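Local coordinates for protein tubulin-specific chaperone (Trypanosoma brucei, PDB 4B6W) that probably binds alpha-tubulin and microtubule plus ends as tubulin-binding cofactor B, of which this chain is the ubiquitin-like domain, at residues 38-42 against 43-47; 60-63 against 64-67; 70-73 against 74-78. All coordinates share one frame; numbering follows the deposited sequence. Where two conformers were deposited one is given.

Contact 1: residues 38-42 against 43-47; sequences FATPP and EYMQL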
ATOM      1  N   PHE A  38      -9.413   0.683  -5.505  1.00 35.64           N
ATOM      2  CA  PHE A  38     -10.275  -0.020  -4.554  1.00 37.97           C
ATOM      3  C   PHE A  38     -11.441   0.803  -3.982  1.00 40.97           C
ATOM      4  O   PHE A  38     -12.527   0.240  -3.717  1.00 44.15           O
ATOM      5  CB  PHE A  38      -9.440  -0.679  -3.457  1.00 36.94           C
ATOM      6  CG  PHE A  38      -8.446  -1.686  -3.992  1.00 35.77           C
ATOM      7  CD1 PHE A  38      -8.784  -2.568  -5.014  1.00 38.36           C
ATOM      8  CD2 PHE A  38      -7.187  -1.754  -3.493  1.00 34.17           C
ATOM      9  CE1 PHE A  38      -7.833  -3.497  -5.522  1.00 37.43           C
ATOM     10  CE2 PHE A  38      -6.275  -2.685  -3.993  1.00 34.10           C
ATOM     11  CZ  PHE A  38      -6.620  -3.551  -5.009  1.00 34.79           C
ATOM     12  N   ALA A  39     -11.249   2.108  -3.832  1.00 40.96           N
ATOM     13  CA  ALA A  39     -12.359   3.018  -3.513  1.00 44.48           C
ATOM     14  C   ALA A  39     -12.832   2.896  -2.067  1.00 45.28           C
ATOM     15  O   ALA A  39     -13.981   3.171  -1.788  1.00 48.04           O
ATOM     16  CB  ALA A  39     -13.561   2.830  -4.504  1.00 46.34           C
ATOM     17  N   THR A  40     -11.937   2.450  -1.178  1.00 44.76           N
ATOM     18  CA  THR A  40     -12.056   2.666   0.269  1.00 44.89           C
ATOM     19  C   THR A  40     -11.624   4.102   0.477  1.00 44.00           C
ATOM     20  O   THR A  40     -10.578   4.481  -0.048  1.00 42.17           O
ATOM     21  CB  THR A  40     -11.054   1.780   1.096  1.00 43.25           C
ATOM     22  OG1 THR A  40     -11.243   0.398   0.785  1.00 43.38           O
ATOM     23  CG2 THR A  40     -11.256   1.977   2.620  1.00 44.67           C
ATOM     24  N   PRO A  41     -12.397   4.905   1.237  1.00 45.46           N
ATOM     25  CA  PRO A  41     -11.825   6.206   1.601  1.00 45.36           C
ATOM     26  C   PRO A  41     -10.473   6.033   2.317  1.00 42.19           C
ATOM     27  O   PRO A  41     -10.342   5.173   3.163  1.00 40.76           O
ATOM     28  CB  PRO A  41     -12.860   6.817   2.549  1.00 48.74           C
ATOM     29  CG  PRO A  41     -14.111   6.051   2.325  1.00 50.98           C
ATOM     30  CD  PRO A  41     -13.708   4.677   1.872  1.00 48.31           C
ATOM     31  N   PRO A  42      -9.474   6.840   1.955  1.00 41.34           N
ATOM     32  CA  PRO A  42      -8.140   6.752   2.545  1.00 39.83           C
ATOM     33  C   PRO A  42      -8.079   6.892   4.072  1.00 41.14           C
ATOM     34  O   PRO A  42      -7.156   6.364   4.700  1.00 38.70           O
ATOM     35  CB  PRO A  42      -7.397   7.903   1.865  1.00 40.01           C
ATOM     36  CG  PRO A  42      -8.082   8.027   0.548  1.00 40.36           C
ATOM     37  CD  PRO A  42      -9.511   7.824   0.854  1.00 42.13           C
ATOM     38  N   GLU A  43      -9.042   7.604   4.642  0.60 44.22           N
ATOM     39  CA  GLU A  43      -9.156   7.717   6.091  0.60 46.42           C
ATOM     40  C   GLU A  43      -9.483   6.351   6.735  0.60 46.26           C
ATOM     41  O   GLU A  43      -9.288   6.172   7.935  0.60 47.74           O
ATOM     42  CB  GLU A  43     -10.191   8.791   6.469  0.60 50.51           C
ATOM     43  CG  GLU A  43     -11.571   8.678   5.777  0.60 52.20           C
ATOM     44  CD  GLU A  43     -11.686   9.425   4.430  0.60 52.16           C
ATOM     45  OE1 GLU A  43     -10.705   9.472   3.646  0.60 48.89           O
ATOM     46  OE2 GLU A  43     -12.790   9.950   4.155  0.60 55.07           O
ATOM     47  N   TYR A  44      -9.963   5.398   5.935  1.00 44.55           N
ATOM     48  CA  TYR A  44     -10.311   4.056   6.414  1.00 44.67           C
ATOM     49  C   TYR A  44      -9.408   2.971   5.843  1.00 41.43           C
ATOM     50  O   TYR A  44      -9.812   1.808   5.746  1.00 40.09           O
ATOM     51  CB  TYR A  44     -11.772   3.754   6.071  1.00 47.18           C
ATOM     52  CG  TYR A  44     -12.730   4.620   6.829  1.00 50.98           C
ATOM     53  CD1 TYR A  44     -12.817   4.545   8.215  1.00 53.48           C
ATOM     54  CD2 TYR A  44     -13.543   5.536   6.165  1.00 53.65           C
ATOM     55  CE1 TYR A  44     -13.710   5.378   8.931  1.00 57.96           C
ATOM     56  CE2 TYR A  44     -14.423   6.358   6.858  1.00 57.70           C
ATOM     57  CZ  TYR A  44     -14.501   6.273   8.232  1.00 59.99           C
ATOM     58  OH  TYR A  44     -15.391   7.093   8.902  1.00 67.99           O
HETATM   59  N   MSE A  45      -8.194   3.363   5.454  1.00 40.14           N
HETATM   60  CA  MSE A  45      -7.176   2.435   4.978  1.00 37.60           C
HETATM   61  C   MSE A  45      -5.996   2.423   5.916  1.00 35.37           C
HETATM   62  O   MSE A  45      -5.491   3.483   6.330  1.00 35.13           O
HETATM   63  CB  MSE A  45      -6.601   2.857   3.650  1.00 38.38           C
HETATM   64  CG  MSE A  45      -7.498   2.907   2.472  1.00 42.46           C
HETATM   65 SE   MSE A  45      -6.327   3.430   0.914  1.00 50.63          SE
HETATM   66  CE  MSE A  45      -7.729   3.575  -0.489  1.00 46.05           C
ATOM     67  N   GLN A  46      -5.536   1.208   6.199  1.00 32.70           N
ATOM     68  CA  GLN A  46      -4.176   0.977   6.646  1.00 30.93           C
ATOM     69  C   GLN A  46      -3.459   0.253   5.529  1.00 28.39           C
ATOM     70  O   GLN A  46      -4.045  -0.594   4.880  1.00 27.66           O
ATOM     71  CB  GLN A  46      -4.173   0.128   7.907  1.00 31.41           C
ATOM     72  CG  GLN A  46      -4.718   0.868   9.092  1.00 33.44           C
ATOM     73  CD  GLN A  46      -4.610   0.113  10.411  1.00 34.57           C
ATOM     74  OE1 GLN A  46      -5.108   0.602  11.421  1.00 37.61           O
ATOM     75  NE2 GLN A  46      -3.996  -1.068  10.412  1.00 32.45           N
ATOM     76  N   LEU A  47      -2.198   0.625   5.292  1.00 27.37           N
ATOM     77  CA  LEU A  47      -1.306  -0.048   4.328  1.00 25.14           C
ATOM     78  C   LEU A  47      -0.291  -0.970   5.054  1.00 24.93           C
ATOM     79  O   LEU A  47       0.507  -0.520   5.867  1.00 26.02           O
ATOM     80  CB  LEU A  47      -0.585   0.981   3.432  1.00 24.22           C
ATOM     81  CG  LEU A  47      -1.423   1.919   2.497  1.00 24.29           C
ATOM     82  CD1 LEU A  47      -0.493   2.769   1.612  1.00 22.78           C
ATOM     83  CD2 LEU A  47      -2.500   1.210   1.620  1.00 22.69           C
TER
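The ring of Y44 meets P41 at its rim: CD2 comes within 3.9 Å of P41 CB, and P41 CG also lies near the ring plane, so the aromatic edge runs against the pyrrolidine and does not stack on it. The other flat group is the carboxylate of E43. In one of its two conformers the chain starts between the backbone N and the carbonyl carbon (chi1 51°) and bends again at CG, which folds the acid back over the prolines; CD stands 3.4 Å from P41 CB, and OE1 lies near P42 CD. The backbone here makes a short 3-10 turn leading into strand 45-50. P41 O receives Y44 N at 2.8 Å (154° at the hydrogen), the donor well above the carbonyl plane, while the bond from M45 N to P42 O is longer, 3.3 Å. Two prolines suit the start of this turn, since their rings fix phi and they have no N-H to satisfy. The selenomethionine M45 sends an extended chain inward, its CG 3.9 Å from T40 CG2, between helix 27-35 and strand 77-82 of the ubiquitin-like fold. Threonine suits its place because it offers a methyl to Y44 and M45 and a hydroxyl to D82 and H9. Bonded by both, that buried hydroxyl is satisfied, while the acid of E43 can remain at the surface.

Contact 2: residues 60-63 against 64-67; sequences NMAN and DKQL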
ATOM      1  N   ASN A  60       1.160  -1.392   9.337  1.00 32.65           N
ATOM      2  CA  ASN A  60       0.349  -0.168   9.183  1.00 33.31           C
ATOM      3  C   ASN A  60       1.194   1.096   8.967  1.00 34.08           C
ATOM      4  O   ASN A  60       1.474   1.816   9.914  1.00 36.95           O
ATOM      5  CB  ASN A  60      -0.517   0.009  10.433  1.00 34.60           C
ATOM      6  CG  ASN A  60      -1.365   1.272  10.402  1.00 35.35           C
ATOM      7  OD1 ASN A  60      -1.758   1.790  11.465  1.00 36.85           O
ATOM      8  ND2 ASN A  60      -1.638   1.783   9.202  1.00 32.78           N
HETATM    9  N   MSE A  61       1.586   1.375   7.734  1.00 33.13           N
HETATM   10  CA  MSE A  61       2.509   2.492   7.485  1.00 34.03           C
HETATM   11  C   MSE A  61       1.860   3.851   7.771  1.00 33.97           C
HETATM   12  O   MSE A  61       0.708   4.100   7.411  1.00 33.16           O
HETATM   13  CB  MSE A  61       3.048   2.437   6.060  1.00 35.06           C
HETATM   14  CG  MSE A  61       3.810   1.150   5.750  1.00 36.87           C
HETATM   15 SE   MSE A  61       4.555   1.060   3.920  1.00 48.99          SE
HETATM   16  CE  MSE A  61       2.908   0.576   2.917  1.00 34.95           C
ATOM     17  N   ALA A  62       2.629   4.721   8.409  1.00 34.11           N
ATOM     18  CA  ALA A  62       2.152   6.007   8.890  1.00 35.91           C
ATOM     19  C   ALA A  62       2.003   6.959   7.714  1.00 35.05           C
ATOM     20  O   ALA A  62       2.925   7.087   6.902  1.00 34.20           O
ATOM     21  CB  ALA A  62       3.145   6.593   9.971  1.00 37.61           C
ATOM     22  N   ASN A  63       0.842   7.619   7.631  1.00 35.69           N
ATOM     23  CA  ASN A  63       0.549   8.569   6.562  1.00 35.63           C
ATOM     24  C   ASN A  63       1.614   9.624   6.289  1.00 36.59           C
ATOM     25  O   ASN A  63       1.789  10.014   5.146  1.00 35.43           O
ATOM     26  CB  ASN A  63      -0.755   9.307   6.847  1.00 37.89           C
ATOM     27  CG  ASN A  63      -1.954   8.449   6.651  1.00 37.20           C
ATOM     28  OD1 ASN A  63      -1.850   7.368   6.109  1.00 35.82           O
ATOM     29  ND2 ASN A  63      -3.111   8.923   7.089  1.00 39.76           N
ATOM     30  N   ASP A  64       2.291  10.110   7.329  1.00 39.13           N
ATOM     31  CA  ASP A  64       3.277  11.194   7.166  1.00 41.05           C
ATOM     32  C   ASP A  64       4.680  10.731   6.786  1.00 40.28           C
ATOM     33  O   ASP A  64       5.552  11.570   6.556  1.00 42.88           O
ATOM     34  CB  ASP A  64       3.338  12.105   8.411  1.00 44.78           C
ATOM     35  CG  ASP A  64       4.001  11.444   9.628  1.00 46.62           C
ATOM     36  OD1 ASP A  64       3.863  10.210   9.832  1.00 45.02           O
ATOM     37  OD2 ASP A  64       4.639  12.195  10.416  1.00 50.74           O
ATOM     38  N   LYS A  65       4.898   9.423   6.732  1.00 37.81           N
ATOM     39  CA  LYS A  65       6.181   8.868   6.347  1.00 37.34           C
ATOM     40  C   LYS A  65       6.200   8.530   4.856  1.00 34.93           C
ATOM     41  O   LYS A  65       5.177   8.355   4.225  1.00 33.44           O
ATOM     42  CB  LYS A  65       6.477   7.581   7.139  1.00 37.26           C
ATOM     43  CG  LYS A  65       6.697   7.755   8.618  1.00 39.68           C
ATOM     44  CD  LYS A  65       7.923   8.559   8.864  1.00 42.65           C
ATOM     45  CE  LYS A  65       8.396   8.459  10.297  1.00 45.91           C
ATOM     46  NZ  LYS A  65       9.347   9.598  10.568  1.00 49.79           N
ATOM     47  N   GLN A  66       7.396   8.384   4.327  1.00 35.26           N
ATOM     48  CA  GLN A  66       7.600   8.089   2.940  1.00 34.30           C
ATOM     49  C   GLN A  66       7.738   6.600   2.777  1.00 32.94           C
ATOM     50  O   GLN A  66       8.130   5.902   3.709  1.00 34.48           O
ATOM     51  CB  GLN A  66       8.858   8.788   2.446  1.00 36.05           C
ATOM     52  CG  GLN A  66       8.678  10.292   2.332  1.00 37.94           C
ATOM     53  CD  GLN A  66      10.004  11.015   2.232  1.00 40.63           C
ATOM     54  OE1 GLN A  66      10.921  10.732   3.003  1.00 42.31           O
ATOM     55  NE2 GLN A  66      10.111  11.955   1.292  1.00 40.86           N
ATOM     56  N   LEU A  67       7.429   6.112   1.593  1.00 31.17           N
ATOM     57  CA  LEU A  67       7.502   4.671   1.335  1.00 30.21           C
ATOM     58  C   LEU A  67       8.928   4.100   1.580  1.00 30.98           C
ATOM     59  O   LEU A  67       9.092   2.981   2.084  1.00 31.70           O
ATOM     60  CB  LEU A  67       6.983   4.384  -0.079  1.00 28.46           C
ATOM     61  CG  LEU A  67       6.847   2.938  -0.561  1.00 28.45           C
ATOM     62  CD1 LEU A  67       5.912   2.105   0.343  1.00 27.47           C
ATOM     63  CD2 LEU A  67       6.360   2.918  -2.019  1.00 27.00           C
TER
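K65 N donates to A62 O at 3.1 Å, with 159° at the hydrogen, and closes a type I beta turn from A62 to K65. The donor stands well above the carbonyl plane. N63 and D64 occupy the two central positions, where asparagine and aspartate are common in type I turns; D64 is on the exposed side, whereas N63 faces helix 27-35.

On the outer side, the methyl of A62 is the small apolar surface on which two longer side chains rest. D64 OD1 approaches A62 CB to 3.7 Å, brought round by a first torsion that sets CG between the backbone N and the carbonyl carbon (chi1 72°). From K65 only the root takes part: CG lies 4.0 Å from A62 CB and CB sits beside A62 O, after which the chain bends and carries the ammonium group away, toward a cation-pi contact with Y69. A short side chain at A62 lets both lie close.

M61 and L67 form the apolar part of the inner side. The flexible selenoether chain of M61, bent at its last torsion, brings SE to 4.0 Å from CD1 of the branched L67, the two crossing at a slant.

N63 turns its amide oxygen to K31 of helix 27-35, and the backbone of N63, K65 and L67 is hydrogen-bonded to E28, I27 and Q25. The loop between strands 56-58 and 77-82 is therefore laid along the start of that helix, with M61 and L67 on I27 and M61 also on L47 and L49 of strand 45-50.

Contact 3: residues 70-73 against 74-78; sequences YQCR and DEFVI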
ATOM      1  N   TYR A  70      10.159   2.714   4.948  1.00 33.32           N
ATOM      2  CA  TYR A  70       9.846   1.313   5.233  1.00 32.64           C
ATOM      3  C   TYR A  70      10.676   0.297   4.436  1.00 33.21           C
ATOM      4  O   TYR A  70      10.418  -0.902   4.497  1.00 32.77           O
ATOM      5  CB  TYR A  70       8.341   1.101   5.045  1.00 30.57           C
ATOM      6  CG  TYR A  70       7.559   1.902   6.058  1.00 30.96           C
ATOM      7  CD1 TYR A  70       7.570   1.536   7.391  1.00 32.56           C
ATOM      8  CD2 TYR A  70       6.852   3.038   5.696  1.00 30.42           C
ATOM      9  CE1 TYR A  70       6.896   2.279   8.349  1.00 33.84           C
ATOM     10  CE2 TYR A  70       6.161   3.764   6.625  1.00 31.42           C
ATOM     11  CZ  TYR A  70       6.187   3.383   7.957  1.00 33.42           C
ATOM     12  OH  TYR A  70       5.515   4.087   8.918  1.00 35.04           O
ATOM     13  N   GLN A  71      11.694   0.782   3.729  1.00 34.87           N
ATOM     14  CA  GLN A  71      12.635  -0.070   2.995  1.00 36.28           C
ATOM     15  C   GLN A  71      11.902  -0.907   1.935  1.00 34.71           C
ATOM     16  O   GLN A  71      12.268  -2.042   1.654  1.00 34.92           O
ATOM     17  CB  GLN A  71      13.465  -0.944   3.960  1.00 38.20           C
ATOM     18  CG  GLN A  71      14.228  -0.156   5.022  1.00 40.44           C
ATOM     19  CD  GLN A  71      14.940  -1.037   6.063  1.00 43.12           C
ATOM     20  OE1 GLN A  71      14.294  -1.724   6.919  1.00 41.59           O
ATOM     21  NE2 GLN A  71      16.285  -0.987   6.034  1.00 45.03           N
ATOM     22  N   CYS A  72      10.885  -0.312   1.319  1.00 33.25           N
ATOM     23  CA  CYS A  72      10.177  -0.969   0.229  1.00 32.39           C
ATOM     24  C   CYS A  72      11.086  -1.247  -0.983  1.00 33.54           C
ATOM     25  O   CYS A  72      11.971  -0.447  -1.307  1.00 34.37           O
ATOM     26  CB  CYS A  72       8.972  -0.157  -0.175  1.00 30.86           C
ATOM     27  SG  CYS A  72       7.896  -0.994  -1.332  1.00 30.11           S
ATOM     28  N   ARG A  73      10.877  -2.401  -1.617  1.00 33.56           N
ATOM     29  CA  ARG A  73      11.682  -2.827  -2.752  1.00 35.99           C
ATOM     30  C   ARG A  73      10.764  -3.298  -3.852  1.00 33.99           C
ATOM     31  O   ARG A  73       9.560  -3.473  -3.634  1.00 31.72           O
ATOM     32  CB  ARG A  73      12.631  -3.971  -2.386  1.00 40.23           C
ATOM     33  CG  ARG A  73      13.538  -3.740  -1.160  1.00 45.15           C
ATOM     34  CD  ARG A  73      14.530  -2.584  -1.332  1.00 49.52           C
ATOM     35  NE  ARG A  73      15.397  -2.427  -0.158  1.00 53.60           N
ATOM     36  CZ  ARG A  73      16.423  -3.234   0.136  1.00 59.67           C
ATOM     37  NH1 ARG A  73      16.733  -4.280  -0.646  1.00 61.68           N
ATOM     38  NH2 ARG A  73      17.151  -3.004   1.231  1.00 62.93           N
ATOM     39  N   ASP A  74      11.333  -3.519  -5.034  1.00 34.47           N
ATOM     40  CA  ASP A  74      10.566  -4.077  -6.133  1.00 34.02           C
ATOM     41  C   ASP A  74      10.003  -5.442  -5.730  1.00 33.61           C
ATOM     42  O   ASP A  74      10.670  -6.229  -5.034  1.00 34.12           O
ATOM     43  CB  ASP A  74      11.421  -4.230  -7.390  1.00 36.37           C
ATOM     44  CG  ASP A  74      11.756  -2.911  -8.040  1.00 36.62           C
ATOM     45  OD1 ASP A  74      10.858  -2.145  -8.364  1.00 35.74           O
ATOM     46  OD2 ASP A  74      12.940  -2.617  -8.243  1.00 40.05           O
ATOM     47  N   GLU A  75       8.777  -5.694  -6.174  1.00 31.97           N
ATOM     48  CA  GLU A  75       8.095  -6.981  -6.058  1.00 32.31           C
ATOM     49  C   GLU A  75       7.471  -7.191  -4.692  1.00 29.81           C
ATOM     50  O   GLU A  75       6.954  -8.265  -4.395  1.00 30.11           O
ATOM     51  CB  GLU A  75       9.005  -8.159  -6.452  1.00 35.84           C
ATOM     52  CG  GLU A  75      10.010  -7.904  -7.626  1.00 39.73           C
ATOM     53  CD  GLU A  75       9.355  -7.319  -8.885  1.00 42.19           C
ATOM     54  OE1 GLU A  75       8.127  -7.563  -9.052  1.00 41.46           O
ATOM     55  OE2 GLU A  75      10.070  -6.636  -9.714  1.00 44.63           O
ATOM     56  N   PHE A  76       7.493  -6.144  -3.875  1.00 28.36           N
ATOM     57  CA  PHE A  76       6.840  -6.119  -2.574  1.00 26.39           C
ATOM     58  C   PHE A  76       5.350  -5.910  -2.804  1.00 25.90           C
ATOM     59  O   PHE A  76       4.962  -5.535  -3.909  1.00 25.35           O
ATOM     60  CB  PHE A  76       7.388  -4.984  -1.706  1.00 25.47           C
ATOM     61  CG  PHE A  76       8.641  -5.326  -0.941  1.00 26.49           C
ATOM     62  CD1 PHE A  76       9.567  -6.224  -1.434  1.00 28.02           C
ATOM     63  CD2 PHE A  76       8.908  -4.697   0.258  1.00 26.61           C
ATOM     64  CE1 PHE A  76      10.721  -6.514  -0.724  1.00 29.86           C
ATOM     65  CE2 PHE A  76      10.073  -4.963   0.970  1.00 28.24           C
ATOM     66  CZ  PHE A  76      10.974  -5.875   0.480  1.00 29.85           C
ATOM     67  N   VAL A  77       4.533  -6.128  -1.763  1.00 25.01           N
ATOM     68  CA  VAL A  77       3.088  -6.084  -1.899  1.00 24.88           C
ATOM     69  C   VAL A  77       2.553  -5.108  -0.886  1.00 24.95           C
ATOM     70  O   VAL A  77       2.879  -5.178   0.315  1.00 24.52           O
ATOM     71  CB  VAL A  77       2.459  -7.489  -1.682  1.00 25.54           C
ATOM     72  CG1 VAL A  77       0.944  -7.434  -1.695  1.00 24.68           C
ATOM     73  CG2 VAL A  77       2.966  -8.470  -2.737  1.00 26.20           C
ATOM     74  N   ILE A  78       1.777  -4.142  -1.361  1.00 25.11           N
ATOM     75  CA  ILE A  78       1.103  -3.249  -0.437  1.00 25.36           C
ATOM     76  C   ILE A  78      -0.310  -3.806  -0.310  1.00 25.92           C
ATOM     77  O   ILE A  78      -1.055  -3.857  -1.315  1.00 25.30           O
ATOM     78  CB  ILE A  78       1.051  -1.805  -0.945  1.00 26.62           C
ATOM     79  CG1 ILE A  78       2.426  -1.127  -0.857  1.00 27.08           C
ATOM     80  CG2 ILE A  78       0.058  -0.995  -0.117  1.00 27.12           C
ATOM     81  CD1 ILE A  78       2.468   0.264  -1.435  1.00 26.10           C
TER
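R73 begins its side chain against the ring of F76: CB stands over the face, 3.9 Å from the ring centroid and 24° off the normal, a CH-pi contact whose nearest ring atom is CE1 at 3.6 Å. CG continues along the same face and comes 3.7 Å from CZ. Bent at chi2, the chain then departs from the ring toward solvent, taking CD and the guanidinium past the rim; that group lies within 12° of parallel to the ring but too far away to stack. Arginine suits this place: its aliphatic root lies on an aromatic face while its charge stays at the surface.

Backbone lies over the same face: R73 N is 3.5 Å above the ring plane, displaced toward the rim, and the carbonyl carbon of C72 is likewise over it. A type II beta turn from R73 to F76 brings the pieces together and leads into strand 77-82 of the ubiquitin-like fold; E75, third in the turn, has the positive phi that this type requires. Its closing bond, F76 N to R73 O, is weak at 3.4 Å. D74 OD1 is bonded to the backbone N of K4, tying the bend to strand 2-9.

C72 directs SG anti to its own nitrogen (chi1 -171°), which puts the sulfur 4.0 Å from F76 CB and 5.1 Å from the ring centroid, an oblique sulfur-aromatic contact. A small, only weakly polar thiol fits this buried place, where C72 also packs on V5, L49 and L67. F76 in turn leans on L49, D51 and D52.

The three contacts are successive turns of one ubiquitin-like domain, joined by backbone bonds and side-chain packing. Contact 2 is the middle member, its centre about 13 Å from the centres of both others. It reaches contact 1 through backbone, L47 O lying 2.9 Å from M61 N in a probable hydrogen bond, with N60 packing on Q46. Toward contact 3 the hydroxyl of Y70 stands 3.0 Å from A62 N, again a probable hydrogen bond, and M61 CB packs on the Y70 ring. Contacts 1 and 3 are about 19 Å apart between centres, on opposite sides of the chain's centre, yet L47 CD2 meets I78 CG2 at 3.8 Å, because strands 45-50 and 77-82 are sheet neighbours.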